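Local coordinates for protein AlyGC (Glaciecola chathamensis, PDB 5GKD) that probably cleaves alginate by beta-elimination, as a calcium-containing polysaccharide lyase of family PL6, at residues K594-Y602 with Y625-P636. Residues are numbered along the deposited sequence; the frame is centred on the assembly and turned at random.
Sequences KETDDLGIY and YRGGTDESTFGP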
loop_
_atom_site.group_PDB
_atom_site.type_symbol
_atom_site.label_atom_id
_atom_site.label_comp_id
_atom_site.label_asym_id
_atom_site.label_seq_id
_atom_site.Cartn_x
_atom_site.Cartn_y
_atom_site.Cartn_z
ATOM N N LYS A 594 8.131 -2.687 -6.760
ATOM C CA LYS A 594 6.790 -2.849 -6.197
ATOM C C LYS A 594 5.667 -2.790 -7.230
ATOM O O LYS A 594 4.566 -3.274 -6.950
ATOM C CB LYS A 594 6.537 -1.793 -5.120
ATOM C CG LYS A 594 7.545 -1.835 -3.994
ATOM C CD LYS A 594 7.719 -3.278 -3.502
ATOM C CE LYS A 594 8.776 -3.419 -2.420
ATOM N NZ LYS A 594 8.331 -2.980 -1.073
ATOM N N GLU A 595 5.888 -2.209 -8.402
ATOM C CA GLU A 595 4.777 -1.924 -9.307
ATOM C C GLU A 595 4.649 -3.031 -10.348
ATOM O O GLU A 595 4.950 -2.873 -11.531
ATOM C CB GLU A 595 4.963 -0.557 -9.957
ATOM C CG GLU A 595 5.579 0.472 -9.032
ATOM C CD GLU A 595 4.779 0.680 -7.762
ATOM O OE1 GLU A 595 3.547 0.547 -7.816
ATOM O OE2 GLU A 595 5.378 0.989 -6.716
ATOM N N THR A 596 4.155 -4.166 -9.885
ATOM C CA THR A 596 4.059 -5.357 -10.711
ATOM C C THR A 596 2.723 -5.469 -11.434
ATOM O O THR A 596 2.434 -6.512 -12.016
ATOM C CB THR A 596 4.295 -6.603 -9.861
ATOM O OG1 THR A 596 3.453 -6.540 -8.709
ATOM C CG2 THR A 596 5.738 -6.662 -9.394
ATOM N N ASP A 597 1.902 -4.429 -11.415
ATOM C CA ASP A 597 0.669 -4.439 -12.185
ATOM C C ASP A 597 0.860 -3.955 -13.628
ATOM O O ASP A 597 -0.123 -3.804 -14.350
ATOM C CB ASP A 597 -0.400 -3.618 -11.466
ATOM C CG ASP A 597 0.046 -2.218 -11.152
ATOM O OD1 ASP A 597 1.255 -1.911 -11.243
ATOM O OD2 ASP A 597 -0.828 -1.410 -10.797
ATOM N N ASP A 598 2.096 -3.718 -14.056
ATOM C CA ASP A 598 2.444 -3.547 -15.479
ATOM C C ASP A 598 1.641 -2.432 -16.160
ATOM O O ASP A 598 1.216 -2.568 -17.308
ATOM C CB ASP A 598 2.291 -4.867 -16.248
ATOM C CG ASP A 598 3.334 -5.902 -15.840
ATOM O OD1 ASP A 598 4.159 -5.592 -14.965
ATOM O OD2 ASP A 598 3.344 -7.015 -16.407
ATOM N N LEU A 599 1.456 -1.313 -15.461
ATOM C CA LEU A 599 0.840 -0.124 -16.031
ATOM C C LEU A 599 1.875 0.927 -16.417
ATOM O O LEU A 599 1.529 2.106 -16.567
ATOM C CB LEU A 599 -0.166 0.478 -15.050
ATOM C CG LEU A 599 -1.230 -0.485 -14.534
ATOM C CD1 LEU A 599 -2.095 0.203 -13.497
ATOM C CD2 LEU A 599 -2.083 -0.986 -15.675
ATOM N N GLY A 600 3.138 0.537 -16.555
ATOM C CA GLY A 600 4.173 1.492 -16.901
ATOM C C GLY A 600 4.717 2.317 -15.753
ATOM O O GLY A 600 5.537 3.213 -15.996
ATOM N N ILE A 601 4.305 2.029 -14.499
ATOM C CA ILE A 601 4.721 2.776 -13.318
ATOM C C ILE A 601 6.028 2.187 -12.781
ATOM O O ILE A 601 6.265 0.977 -12.858
ATOM C CB ILE A 601 3.598 2.757 -12.254
ATOM C CG1 ILE A 601 2.287 3.314 -12.828
ATOM C CG2 ILE A 601 3.983 3.580 -11.058
ATOM C CD1 ILE A 601 1.099 3.116 -11.934
ATOM N N TYR A 602 6.888 3.034 -12.217
ATOM C CA TYR A 602 8.139 2.544 -11.644
ATOM C C TYR A 602 8.515 3.404 -10.438
ATOM O O TYR A 602 7.834 4.380 -10.113
ATOM C CB TYR A 602 9.253 2.466 -12.710
ATOM C CG TYR A 602 9.597 3.725 -13.480
ATOM C CD1 TYR A 602 8.808 4.164 -14.549
ATOM C CD2 TYR A 602 10.755 4.442 -13.192
ATOM C CE1 TYR A 602 9.166 5.291 -15.293
ATOM C CE2 TYR A 602 11.112 5.573 -13.922
ATOM C CZ TYR A 602 10.318 5.987 -14.963
ATOM O OH TYR A 602 10.680 7.098 -15.665
ATOM N N TYR A 625 11.932 -2.589 -11.396
ATOM C CA TYR A 625 10.920 -3.163 -12.265
ATOM C C TYR A 625 10.050 -2.066 -12.858
ATOM O O TYR A 625 9.556 -1.200 -12.137
ATOM C CB TYR A 625 10.070 -4.174 -11.473
ATOM C CG TYR A 625 9.032 -4.903 -12.284
ATOM C CD1 TYR A 625 7.787 -4.333 -12.545
ATOM C CD2 TYR A 625 9.278 -6.178 -12.754
ATOM C CE1 TYR A 625 6.838 -5.005 -13.282
ATOM C CE2 TYR A 625 8.344 -6.862 -13.479
ATOM C CZ TYR A 625 7.126 -6.277 -13.748
ATOM O OH TYR A 625 6.215 -6.978 -14.482
ATOM N N ARG A 626 9.885 -2.098 -14.172
ATOM C CA ARG A 626 8.921 -1.254 -14.870
ATOM C C ARG A 626 8.246 -2.149 -15.894
ATOM O O ARG A 626 8.868 -2.532 -16.890
ATOM C CB ARG A 626 9.586 -0.046 -15.548
ATOM C CG ARG A 626 8.604 0.850 -16.326
ATOM C CD ARG A 626 9.314 1.934 -17.156
ATOM N NE ARG A 626 10.087 1.391 -18.278
ATOM C CZ ARG A 626 9.680 1.393 -19.542
ATOM N NH1 ARG A 626 8.516 1.929 -19.852
ATOM N NH2 ARG A 626 10.436 0.860 -20.495
ATOM N N GLY A 627 6.994 -2.494 -15.652
ATOM C CA GLY A 627 6.303 -3.452 -16.482
ATOM C C GLY A 627 5.316 -2.844 -17.462
ATOM O O GLY A 627 4.835 -1.721 -17.301
ATOM N N GLY A 628 4.988 -3.637 -18.468
ATOM C CA GLY A 628 4.092 -3.220 -19.510
ATOM C C GLY A 628 4.831 -2.722 -20.736
ATOM O O GLY A 628 6.020 -2.958 -20.940
ATOM N N THR A 629 4.088 -2.003 -21.562
ATOM C CA THR A 629 4.531 -1.637 -22.896
ATOM C C THR A 629 4.478 -0.127 -23.099
ATOM O O THR A 629 4.364 0.339 -24.230
ATOM C CB THR A 629 3.692 -2.367 -23.945
ATOM O OG1 THR A 629 2.316 -2.058 -23.749
ATOM C CG2 THR A 629 3.835 -3.865 -23.793
ATOM N N ASP A 630 4.579 0.644 -22.027
ATOM C CA ASP A 630 4.561 2.095 -22.158
ATOM C C ASP A 630 5.875 2.622 -22.723
ATOM O O ASP A 630 6.963 2.164 -22.368
ATOM C CB ASP A 630 4.281 2.752 -20.810
ATOM C CG ASP A 630 4.321 4.258 -20.886
ATOM O OD1 ASP A 630 3.359 4.825 -21.428
ATOM O OD2 ASP A 630 5.304 4.877 -20.408
ATOM N N GLU A 631 5.767 3.608 -23.586
ATOM C CA GLU A 631 6.928 4.298 -24.128
ATOM C C GLU A 631 6.857 5.793 -23.842
ATOM O O GLU A 631 7.291 6.617 -24.641
ATOM C CB GLU A 631 7.063 4.035 -25.626
ATOM C CG GLU A 631 7.208 2.562 -25.978
ATOM C CD GLU A 631 7.184 2.316 -27.479
ATOM O OE1 GLU A 631 6.076 2.135 -28.028
ATOM O OE2 GLU A 631 8.273 2.310 -28.102
ATOM N N SER A 632 6.335 6.158 -22.678
ATOM C CA SER A 632 6.118 7.553 -22.346
ATOM C C SER A 632 7.143 8.137 -21.395
ATOM O O SER A 632 6.993 9.301 -21.005
ATOM C CB SER A 632 4.728 7.726 -21.745
ATOM O OG SER A 632 3.755 7.239 -22.629
ATOM N N THR A 633 8.164 7.377 -21.005
ATOM C CA THR A 633 9.087 7.774 -19.944
ATOM C C THR A 633 10.521 7.470 -20.370
ATOM O O THR A 633 10.767 6.868 -21.414
ATOM C CB THR A 633 8.754 7.057 -18.624
ATOM O OG1 THR A 633 8.819 5.642 -18.825
ATOM C CG2 THR A 633 7.358 7.412 -18.154
ATOM N N PHE A 634 11.478 7.874 -19.536
ATOM C CA PHE A 634 12.884 7.711 -19.853
ATOM C C PHE A 634 13.630 6.820 -18.875
ATOM O O PHE A 634 14.756 6.410 -19.177
ATOM C CB PHE A 634 13.580 9.083 -19.909
ATOM C CG PHE A 634 12.875 10.086 -20.767
ATOM C CD1 PHE A 634 12.562 9.796 -22.082
ATOM C CD2 PHE A 634 12.495 11.317 -20.250
ATOM C CE1 PHE A 634 11.917 10.720 -22.880
ATOM C CE2 PHE A 634 11.837 12.245 -21.048
ATOM C CZ PHE A 634 11.554 11.944 -22.368
ATOM N N GLY A 635 13.044 6.521 -17.722
ATOM C CA GLY A 635 13.702 5.763 -16.691
ATOM C C GLY A 635 13.051 4.423 -16.469
ATOM O O GLY A 635 12.058 4.098 -17.113
ATOM N N PRO A 636 13.609 3.618 -15.567
ATOM C CA PRO A 636 14.815 3.835 -14.765
ATOM C C PRO A 636 16.142 3.881 -15.528
ATOM O O PRO A 636 16.297 3.260 -16.565
ATOM C CB PRO A 636 14.816 2.637 -13.816
ATOM C CG PRO A 636 13.400 2.206 -13.748
ATOM C CD PRO A 636 12.879 2.414 -15.134
HETATM O O HOH W 1 8.576 -1.497 -9.646
HETATM O O HOH W 2 5.216 -1.330 -13.631
HETATM O O HOH W 3 6.790 3.858 -18.370
#
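The cis peptide bond between Gly635 and Pro636 lies against one face of the Tyr602 ring: Pro636 CD sits 3.9 Å from the ring centroid in a CH-pi contact, and Gly635 O lies over the same face, 3.3 Å above its plane. The ring reaches there because CG is tucked between the backbone N and the carbonyl carbon (chi1 56°), alongside the aliphatic part of Arg626, whose CD comes within 3.5 Å of Tyr602 CD1. At the far end Tyr602 OH accepts a bent bond from Gly635 N (3.2 Å, 136°) and is also hydrogen-bonded to Glu605. A leucine in place of Tyr602 would probably leave Gly635 N and Glu605 without this hydroxyl and uncover the Gly635-Pro636 cis peptide. In the other half of the contact, Tyr625 OH donates to the syn lone pair of Asp598 OD1 at 2.5 Å, carboxylate and ring being nearly coplanar, while Lys655 of the second subunit makes a weak hydrogen bond to Tyr625 OH and a long, weak ion pair with Asp598 OD2. Between these ends Gly600 N bonds to Gly627 O (2.9 Å). One water joins Glu595 O, Ile601 O and Gly627 N; another, held by four partners, ties Gly600 O to Arg626 NH1, Asp630 OD2 and Thr633 OG1. Asp630 touches Asn180, a calcium ligand, and its OD2 closes an Asx turn with Ser632 N. Such stacked loops between successive coils are characteristic of the right-handed parallel beta-helix, here facing the calcium site of the N-terminal beta-helix.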